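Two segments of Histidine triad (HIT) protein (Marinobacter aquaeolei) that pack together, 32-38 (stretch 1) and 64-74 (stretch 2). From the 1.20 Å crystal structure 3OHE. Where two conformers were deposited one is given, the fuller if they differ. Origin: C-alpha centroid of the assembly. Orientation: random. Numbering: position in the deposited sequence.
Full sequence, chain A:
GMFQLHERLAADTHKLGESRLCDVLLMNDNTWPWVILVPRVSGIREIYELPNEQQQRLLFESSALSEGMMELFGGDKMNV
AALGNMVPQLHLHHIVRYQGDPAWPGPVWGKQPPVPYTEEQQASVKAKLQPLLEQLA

Stretch 1 32-38: WPWVILV
Stretch 2 64-74: ALSEGMMELFG

A strand, 34-38, lies almost antiparallel to a helix, 64-72: the angle between their N-to-C directions is 166°, and the axes come within 10.8 Å. The register is fixed by two CA-CA pairs, Pro 33 to Phe 73 at 7.6 Å and Val 35 to Leu 65 at 8.8 Å. Strand torsions stay extended, from -144/111 at Trp 34 to -101/125 at Leu 37. Helical torsions run close to -62/-43, with backbone hydrogen bonds such as Met 69 N to Leu 65 O at 2.8 Å and Phe 73 N to Met 69 O at 2.9 Å. No hydrogen bond crosses between the stretches. The 291 Å² buried, both sides summed, is therefore held by apolar packing.

Alternation along the strand and the helical repeat select the participants. Pro 33, Val 35 and Leu 37 point their CA-to-CB bonds toward the helix, whereas those of Trp 34 and Ile 36 point away. Leu 65, Met 69 and Phe 73, spaced four residues apart, answer from the other side.

Pro 33 loses the most surface, 62 Å². At phi/psi -69/115 and with a C-gamma exo pucker, it sets CB over one face of the Phe 73 ring, 3.9 Å from the centroid and 7° off the normal. This is a CH-pi contact, and the closest atoms are Pro 33 CB and Phe 73 CG at 4.0 Å. Phe 73, at -107/7, is the first residue to leave helical torsions; chi1 of -66° (m) and chi2 of -71° orient its ring for this contact. Pro 33 O also lies 3.7 Å from Met 69 CE.

At the other end, 60 Å² of Leu 65 is covered by the strand stretch. With chi1 177° (t) and chi2 66° (p), it brings CD2 to 3.9 Å from Val 35 CG1 and equally 3.9 Å from Leu 37 CG, so one methyl touches two strand residues. Leu 37 adopts m,t (-66°, 179°). Its branched, apolar side chain suits a buried site, where its CG packs on Leu 65 CD2.

Between these ends, Val 35 and Met 69 each give up 55 Å². Val 35, chi1 173° (t), splits its methyls: CG1 meets Leu 65, while CG2 is 3.7 Å from Met 69 CE. Met 69 is a selenomethionine with chi values -73° (m), -178° (t) and 73° (p). The long, unbranched chain carries CE past SE to the strand, where it also lies 4.3 Å from Pro 33 CB and 4.2 Å from Trp 34 N.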

# COMPACT_ATOMS: atom_id res chain seq x y z
N TRP A 32 12.56 11.77 -3.20
CA TRP A 32 11.13 11.93 -2.88
C TRP A 32 10.99 12.04 -1.37
O TRP A 32 11.75 11.38 -0.67
CB TRP A 32 10.25 10.73 -3.33
CG TRP A 32 10.33 10.37 -4.74
CD1 TRP A 32 9.56 10.85 -5.77
CD2 TRP A 32 11.27 9.50 -5.33
NE1 TRP A 32 9.95 10.30 -6.94
CE2 TRP A 32 10.99 9.47 -6.73
CE3 TRP A 32 12.27 8.66 -4.82
CZ2 TRP A 32 11.72 8.71 -7.60
CZ3 TRP A 32 12.98 7.92 -5.67
CH2 TRP A 32 12.69 7.93 -7.08
N PRO A 33 9.98 12.78 -0.86
CA PRO A 33 9.65 12.74 0.58
C PRO A 33 9.05 11.38 0.90
O PRO A 33 7.98 11.03 0.37
CB PRO A 33 8.64 13.89 0.74
CG PRO A 33 8.80 14.76 -0.51
CD PRO A 33 9.13 13.78 -1.57
N TRP A 34 9.73 10.60 1.72
CA TRP A 34 9.42 9.17 1.87
C TRP A 34 9.63 8.79 3.33
O TRP A 34 10.75 8.82 3.84
CB TRP A 34 10.33 8.40 0.91
CG TRP A 34 10.19 6.92 0.84
CD1 TRP A 34 9.52 6.07 1.64
CD2 TRP A 34 10.83 6.12 -0.15
NE1 TRP A 34 9.69 4.77 1.20
CE2 TRP A 34 10.52 4.78 0.10
CE3 TRP A 34 11.69 6.41 -1.21
CZ2 TRP A 34 11.02 3.75 -0.70
CZ3 TRP A 34 12.16 5.40 -2.00
CH2 TRP A 34 11.83 4.09 -1.75
N VAL A 35 8.51 8.49 4.00
CA VAL A 35 8.49 8.16 5.43
C VAL A 35 7.91 6.75 5.60
O VAL A 35 6.90 6.40 4.94
CB VAL A 35 7.68 9.21 6.21
CG1 VAL A 35 7.50 8.81 7.68
CG2 VAL A 35 8.36 10.59 6.10
N ILE A 36 8.51 5.99 6.53
CA ILE A 36 8.13 4.63 6.78
C ILE A 36 7.62 4.54 8.21
O ILE A 36 8.25 5.07 9.13
CB ILE A 36 9.34 3.71 6.55
CG1 ILE A 36 9.84 3.86 5.09
CG2 ILE A 36 9.00 2.26 6.85
CD1 ILE A 36 11.07 3.07 4.79
N LEU A 37 6.46 3.89 8.40
CA LEU A 37 5.97 3.53 9.73
C LEU A 37 6.26 2.07 9.99
O LEU A 37 5.88 1.21 9.19
CB LEU A 37 4.46 3.76 9.85
CG LEU A 37 3.97 5.19 9.79
CD1 LEU A 37 2.44 5.22 9.90
CD2 LEU A 37 4.62 6.02 10.89
N VAL A 38 6.95 1.79 11.10
CA VAL A 38 7.29 0.41 11.48
C VAL A 38 6.61 0.13 12.83
O VAL A 38 7.07 0.58 13.88
CB VAL A 38 8.78 0.17 11.62
CG1 VAL A 38 9.04 -1.34 11.78
CG2 VAL A 38 9.56 0.74 10.41
N ALA A 64 -3.35 9.85 9.03
CA ALA A 64 -2.99 11.17 9.57
C ALA A 64 -1.64 11.60 8.97
O ALA A 64 -1.46 12.75 8.53
CB ALA A 64 -2.94 11.15 11.11
N LEU A 65 -0.68 10.69 8.96
CA LEU A 65 0.63 10.97 8.35
C LEU A 65 0.48 11.36 6.88
O LEU A 65 1.10 12.34 6.42
CB LEU A 65 1.55 9.76 8.49
CG LEU A 65 2.93 9.89 7.84
CD1 LEU A 65 3.78 10.98 8.56
CD2 LEU A 65 3.66 8.52 7.87
N SER A 66 -0.29 10.60 6.13
CA SER A 66 -0.43 10.82 4.68
C SER A 66 -1.04 12.20 4.41
O SER A 66 -0.49 12.99 3.64
CB SER A 66 -1.33 9.77 4.02
OG SER A 66 -0.75 8.49 4.04
N GLU A 67 -2.18 12.49 5.04
CA GLU A 67 -2.82 13.78 4.80
C GLU A 67 -1.90 14.94 5.19
O GLU A 67 -1.80 15.96 4.49
CB GLU A 67 -4.15 13.85 5.55
CG GLU A 67 -4.94 15.08 5.15
CD GLU A 67 -6.36 15.15 5.62
OE1 GLU A 67 -6.84 14.22 6.27
OE2 GLU A 67 -7.00 16.20 5.31
N GLY A 68 -1.23 14.79 6.31
CA GLY A 68 -0.31 15.82 6.78
C GLY A 68 0.89 16.01 5.87
O GLY A 68 1.31 17.16 5.63
N MSE A 69 1.48 14.92 5.36
CA MSE A 69 2.59 15.03 4.41
C MSE A 69 2.17 15.69 3.12
O MSE A 69 2.93 16.46 2.53
CB MSE A 69 3.15 13.65 4.11
CG MSE A 69 3.94 13.00 5.20
SE MSE A 69 4.66 11.28 4.73
CE MSE A 69 6.09 11.82 3.51
N MSE A 70 0.94 15.41 2.66
CA MSE A 70 0.49 16.03 1.44
C MSE A 70 0.51 17.54 1.53
O MSE A 70 0.96 18.23 0.59
CB MSE A 70 -0.89 15.51 1.08
CG MSE A 70 -0.88 14.18 0.45
SE MSE A 70 -0.24 14.28 -1.43
CE MSE A 70 -1.82 15.14 -2.21
N GLU A 71 0.03 18.09 2.66
CA GLU A 71 0.02 19.54 2.82
C GLU A 71 1.45 20.07 3.07
O GLU A 71 1.86 21.09 2.51
CB GLU A 71 -0.97 19.97 3.88
CG GLU A 71 -1.19 21.49 3.89
CD GLU A 71 -2.05 22.07 2.77
OE1 GLU A 71 -2.64 21.30 1.96
OE2 GLU A 71 -2.15 23.32 2.72
N LEU A 72 2.20 19.40 3.93
CA LEU A 72 3.51 19.86 4.34
C LEU A 72 4.49 19.94 3.16
O LEU A 72 5.35 20.83 3.11
CB LEU A 72 4.07 18.92 5.40
CG LEU A 72 5.32 19.33 6.13
CD1 LEU A 72 5.03 20.58 6.97
CD2 LEU A 72 5.80 18.18 7.05
N PHE A 73 4.36 18.98 2.25
CA PHE A 73 5.27 18.90 1.11
C PHE A 73 4.58 19.35 -0.20
O PHE A 73 5.15 19.22 -1.26
CB PHE A 73 5.81 17.46 0.98
CG PHE A 73 6.69 17.04 2.12
CD1 PHE A 73 7.95 17.58 2.24
CD2 PHE A 73 6.27 16.15 3.08
CE1 PHE A 73 8.78 17.22 3.29
CE2 PHE A 73 7.08 15.80 4.13
CZ PHE A 73 8.32 16.32 4.24
N GLY A 74 3.35 19.86 -0.13
CA GLY A 74 2.60 20.32 -1.30
C GLY A 74 2.53 19.30 -2.41
O GLY A 74 2.81 19.61 -3.57